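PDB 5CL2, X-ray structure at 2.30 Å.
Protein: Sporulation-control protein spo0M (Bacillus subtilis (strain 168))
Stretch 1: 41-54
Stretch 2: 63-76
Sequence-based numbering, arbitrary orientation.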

# COMPACT_ATOMS: atom_id res chain seq x y z
N ASP A 41 2.24 -28.61 23.58
CA ASP A 41 2.65 -27.22 23.74
C ASP A 41 2.34 -26.47 22.47
O ASP A 41 2.91 -26.75 21.42
N ILE A 42 1.42 -25.52 22.58
CA ILE A 42 1.01 -24.69 21.47
C ILE A 42 1.76 -23.35 21.47
O ILE A 42 1.71 -22.60 22.44
N ARG A 43 2.47 -23.05 20.38
CA ARG A 43 3.28 -21.82 20.32
C ARG A 43 2.42 -20.57 20.10
O ARG A 43 2.62 -19.56 20.77
N TYR A 44 1.39 -20.66 19.28
CA TYR A 44 0.53 -19.52 19.03
C TYR A 44 -0.65 -19.93 18.18
O TYR A 44 -0.60 -20.97 17.53
N ILE A 45 -1.68 -19.09 18.15
CA ILE A 45 -2.75 -19.22 17.18
C ILE A 45 -2.87 -17.89 16.40
O ILE A 45 -3.16 -16.83 16.99
N ASP A 46 -2.65 -17.98 15.08
CA ASP A 46 -2.76 -16.86 14.14
C ASP A 46 -3.99 -17.05 13.26
O ASP A 46 -4.40 -18.19 12.99
N LEU A 47 -4.57 -15.93 12.86
CA LEU A 47 -5.61 -15.87 11.85
C LEU A 47 -5.05 -15.14 10.63
O LEU A 47 -4.30 -14.17 10.79
N GLN A 48 -5.43 -15.58 9.44
CA GLN A 48 -5.02 -14.91 8.21
C GLN A 48 -6.20 -14.73 7.29
O GLN A 48 -6.94 -15.67 7.03
N LEU A 49 -6.32 -13.52 6.75
CA LEU A 49 -7.30 -13.22 5.71
C LEU A 49 -6.54 -13.29 4.39
O LEU A 49 -5.50 -12.67 4.24
N SER A 50 -7.02 -14.10 3.46
CA SER A 50 -6.29 -14.26 2.22
C SER A 50 -7.17 -14.41 1.00
O SER A 50 -8.38 -14.67 1.08
N THR A 51 -6.56 -14.20 -0.15
CA THR A 51 -7.26 -14.39 -1.39
C THR A 51 -6.23 -14.89 -2.38
O THR A 51 -5.14 -15.30 -1.96
N ARG A 52 -6.60 -14.96 -3.67
CA ARG A 52 -5.67 -15.33 -4.72
C ARG A 52 -5.74 -14.29 -5.85
O ARG A 52 -6.76 -13.63 -6.03
N TYR A 53 -4.68 -14.16 -6.61
CA TYR A 53 -4.73 -13.25 -7.74
C TYR A 53 -4.03 -13.85 -8.93
O TYR A 53 -3.20 -14.76 -8.78
N VAL A 54 -4.37 -13.35 -10.11
CA VAL A 54 -3.88 -13.95 -11.35
C VAL A 54 -2.62 -13.23 -11.80
O VAL A 54 -2.51 -12.00 -11.74
N ARG A 63 -2.36 -18.73 -10.64
CA ARG A 63 -2.95 -18.05 -9.49
C ARG A 63 -2.08 -18.21 -8.24
O ARG A 63 -1.60 -19.30 -7.93
N LYS A 64 -1.88 -17.08 -7.57
CA LYS A 64 -0.95 -16.95 -6.46
C LYS A 64 -1.68 -16.50 -5.22
O LYS A 64 -2.52 -15.59 -5.29
N TYR A 65 -1.37 -17.16 -4.10
CA TYR A 65 -1.97 -16.91 -2.80
C TYR A 65 -1.45 -15.58 -2.24
O TYR A 65 -0.27 -15.22 -2.42
N ALA A 66 -2.31 -14.83 -1.57
CA ALA A 66 -1.91 -13.53 -1.04
C ALA A 66 -2.56 -13.23 0.29
O ALA A 66 -3.77 -13.44 0.45
N THR A 67 -1.77 -12.71 1.23
CA THR A 67 -2.27 -12.42 2.57
C THR A 67 -2.78 -11.00 2.68
O THR A 67 -2.03 -10.05 2.52
N ILE A 68 -4.08 -10.85 2.95
CA ILE A 68 -4.70 -9.53 3.09
C ILE A 68 -4.48 -8.92 4.47
O ILE A 68 -4.30 -7.70 4.64
N HIS A 69 -4.57 -9.78 5.48
CA HIS A 69 -4.39 -9.34 6.86
C HIS A 69 -3.94 -10.50 7.70
O HIS A 69 -4.30 -11.65 7.43
N SER A 70 -3.16 -10.21 8.73
CA SER A 70 -2.67 -11.27 9.60
C SER A 70 -2.53 -10.71 11.00
O SER A 70 -2.18 -9.55 11.14
N PHE A 71 -2.89 -11.49 12.02
CA PHE A 71 -2.68 -11.11 13.42
C PHE A 71 -2.68 -12.33 14.35
O PHE A 71 -3.18 -13.40 13.99
N ARG A 72 -2.14 -12.16 15.56
CA ARG A 72 -2.03 -13.29 16.51
C ARG A 72 -3.22 -13.39 17.45
O ARG A 72 -3.49 -12.47 18.22
N VAL A 73 -3.95 -14.50 17.40
CA VAL A 73 -5.09 -14.66 18.30
C VAL A 73 -4.57 -14.92 19.72
O VAL A 73 -5.03 -14.31 20.69
N THR A 74 -3.59 -15.80 19.85
CA THR A 74 -3.07 -16.01 21.19
C THR A 74 -1.65 -16.51 21.12
O THR A 74 -1.22 -17.03 20.09
N GLY A 75 -0.94 -16.37 22.23
CA GLY A 75 0.42 -16.84 22.34
C GLY A 75 0.44 -18.23 22.95
O GLY A 75 -0.58 -18.90 23.06
N SER A 76 1.64 -18.65 23.33
CA SER A 76 1.93 -19.98 23.80
C SER A 76 1.13 -20.43 25.06
O SER A 76 0.85 -19.62 25.95

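What satisfies the backbone between these antiparallel strands? Paired bonds join Leu47 with Phe71, Thr51 with Ala66 and Tyr53 with Lys64. At two beta bulges one carbonyl accepts twice: Ile45 O takes Val73 N at a very short 2.5 Å and Thr74 N at 3.1 Å, while Leu49 O takes Ile68 N at 2.6 Å and His69 N at 3.3 Å.

How does Asp46 meet its charge? Its m rotamer presents both carboxylate oxygens to Arg72, a salt bridge with Arg72 NE 2.8 Å from Asp46 OD1 and Arg72 NH2 2.9 Å from Asp46 OD2. The same guanidinium lies flat on the ring of Tyr44 (chi1 p), so its edge serves the acid and its face the aromatic.

Which apolar side chains pack on the other face? Leu47 (m) sets CG 3.6 Å from Val73 CG2 and CB 3.6 Å from Phe71 CE1. Leu49 (t) brings CD2 3.7 Å from Ile68 CG2, and Tyr53 (p) has Ala66 CB at its ring edge.

Are the remaining polar groups paired? Ser50 OG makes a weak 3.2 Å hydrogen bond with Tyr65 OH. Gln48 NE2 lies 3.3 Å from Ser70 OG, but the angle is poor. Arg63 NH1 sits 3.7 Å from like-charged Arg52 NH2; Arg63 NH1 and NH2 are satisfied elsewhere in the structure, as is Thr51 OG1.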

# COMPACT_ATOMS: atom_id res chain seq x y z
CB ASP A 41 4.14 -27.13 24.05
CG ASP A 41 4.48 -27.61 25.45
OD1 ASP A 41 3.66 -27.43 26.39
OD2 ASP A 41 5.58 -28.19 25.60
CB ILE A 42 -0.50 -24.48 21.51
CG1 ILE A 42 -1.17 -25.81 21.10
CG2 ILE A 42 -0.90 -23.29 20.59
CD1 ILE A 42 -2.58 -26.03 21.61
CB ARG A 43 4.34 -21.96 19.23
CG ARG A 43 5.33 -23.09 19.58
CD ARG A 43 6.62 -23.07 18.79
NE ARG A 43 6.37 -22.88 17.36
CZ ARG A 43 7.27 -22.42 16.50
NH1 ARG A 43 8.49 -22.09 16.94
NH2 ARG A 43 6.96 -22.29 15.21
CB TYR A 44 1.32 -18.37 18.31
CG TYR A 44 1.81 -18.77 16.93
CD1 TYR A 44 0.95 -18.73 15.83
CD2 TYR A 44 3.13 -19.19 16.71
CE1 TYR A 44 1.38 -19.10 14.56
CE2 TYR A 44 3.57 -19.56 15.42
CZ TYR A 44 2.68 -19.51 14.36
OH TYR A 44 3.05 -19.89 13.07
CB ILE A 45 -4.10 -19.55 17.84
CG1 ILE A 45 -4.00 -20.82 18.70
CG2 ILE A 45 -5.22 -19.67 16.78
CD1 ILE A 45 -5.27 -21.10 19.46
CB ASP A 46 -1.52 -16.74 13.23
CG ASP A 46 -0.31 -16.10 13.94
OD1 ASP A 46 -0.46 -15.57 15.06
OD2 ASP A 46 0.81 -16.19 13.40
CB LEU A 47 -6.84 -15.11 12.34
CG LEU A 47 -7.86 -15.87 13.19
CD1 LEU A 47 -9.23 -15.25 13.03
CD2 LEU A 47 -7.84 -17.37 12.92
CB GLN A 48 -3.95 -15.69 7.44
CG GLN A 48 -2.91 -16.34 8.28
CD GLN A 48 -1.52 -16.12 7.70
OE1 GLN A 48 -1.33 -16.17 6.48
NE2 GLN A 48 -0.55 -15.86 8.58
CB LEU A 49 -7.94 -11.85 5.94
CG LEU A 49 -9.19 -11.48 5.13
CD1 LEU A 49 -10.45 -12.20 5.64
CD2 LEU A 49 -9.39 -9.98 5.11
CB SER A 50 -5.37 -15.47 2.29
OG SER A 50 -6.16 -16.63 2.41
CB THR A 51 -7.97 -13.10 -1.86
OG1 THR A 51 -8.84 -13.41 -2.95
CG2 THR A 51 -6.98 -12.01 -2.24
CB ARG A 52 -6.00 -16.71 -5.30
CG ARG A 52 -6.68 -17.64 -4.35
CD ARG A 52 -7.30 -18.79 -5.12
NE ARG A 52 -8.27 -18.32 -6.11
CZ ARG A 52 -9.21 -19.09 -6.66
NH1 ARG A 52 -9.30 -20.38 -6.33
NH2 ARG A 52 -10.04 -18.57 -7.56
CB TYR A 53 -4.15 -11.88 -7.37
CG TYR A 53 -2.66 -11.82 -7.12
CD1 TYR A 53 -2.12 -12.16 -5.88
CD2 TYR A 53 -1.80 -11.38 -8.12
CE1 TYR A 53 -0.74 -12.07 -5.66
CE2 TYR A 53 -0.44 -11.28 -7.91
CZ TYR A 53 0.09 -11.62 -6.69
OH TYR A 53 1.46 -11.51 -6.54
CB VAL A 54 -4.92 -13.91 -12.48
CG1 VAL A 54 -4.39 -14.65 -13.72
CG2 VAL A 54 -6.21 -14.54 -12.04
CB ARG A 63 -4.36 -18.54 -9.20
CG ARG A 63 -5.40 -17.94 -10.07
CD ARG A 63 -6.78 -18.41 -9.67
NE ARG A 63 -7.78 -17.87 -10.59
CZ ARG A 63 -8.43 -16.72 -10.40
NH1 ARG A 63 -8.19 -15.96 -9.33
NH2 ARG A 63 -9.32 -16.33 -11.31
CB LYS A 64 0.16 -15.96 -6.82
CG LYS A 64 1.29 -15.86 -5.83
CD LYS A 64 2.48 -15.13 -6.44
CE LYS A 64 3.58 -14.89 -5.41
NZ LYS A 64 3.21 -13.84 -4.40
CB TYR A 65 -1.63 -18.10 -1.88
CG TYR A 65 -2.14 -18.06 -0.45
CD1 TYR A 65 -3.40 -18.56 -0.13
CD2 TYR A 65 -1.35 -17.56 0.59
CE1 TYR A 65 -3.87 -18.56 1.20
CE2 TYR A 65 -1.81 -17.55 1.92
CZ TYR A 65 -3.07 -18.05 2.21
OH TYR A 65 -3.55 -18.06 3.51
CB ALA A 66 -2.26 -12.43 -2.03
CB THR A 67 -1.16 -12.69 3.61
OG1 THR A 67 -0.78 -14.07 3.55
CG2 THR A 67 -1.64 -12.36 5.01
CB ILE A 68 -6.21 -9.61 2.82
CG1 ILE A 68 -6.47 -10.03 1.38
CG2 ILE A 68 -6.88 -8.30 3.06
CD1 ILE A 68 -7.91 -10.45 1.13
CB HIS A 69 -5.68 -8.76 7.41
CG HIS A 69 -5.59 -8.28 8.82
ND1 HIS A 69 -4.75 -7.25 9.18
CD2 HIS A 69 -6.24 -8.65 9.93
CE1 HIS A 69 -4.89 -7.01 10.47
NE2 HIS A 69 -5.79 -7.85 10.96
CB SER A 70 -1.34 -11.80 9.06
OG SER A 70 -0.82 -12.81 9.89
CB PHE A 71 -3.74 -10.10 13.87
CG PHE A 71 -5.07 -10.72 14.16
CD1 PHE A 71 -5.92 -11.07 13.13
CD2 PHE A 71 -5.46 -10.95 15.47
CE1 PHE A 71 -7.15 -11.65 13.40
CE2 PHE A 71 -6.69 -11.53 15.76
CZ PHE A 71 -7.54 -11.89 14.72
CB ARG A 72 -0.73 -13.17 17.30
CG ARG A 72 -0.54 -14.24 18.38
CD ARG A 72 0.92 -14.65 18.44
NE ARG A 72 1.34 -15.13 17.13
CZ ARG A 72 2.56 -15.51 16.80
NH1 ARG A 72 3.56 -15.43 17.67
NH2 ARG A 72 2.79 -15.95 15.57
CB VAL A 73 -6.03 -15.78 17.86
CG1 VAL A 73 -7.09 -16.05 18.92
CG2 VAL A 73 -6.69 -15.43 16.52
CB THR A 74 -3.98 -17.01 22.04
OG1 THR A 74 -3.60 -16.94 23.43
CG2 THR A 74 -3.85 -18.45 21.61
CB SER A 76 3.43 -20.08 24.04
OG SER A 76 3.81 -19.32 25.17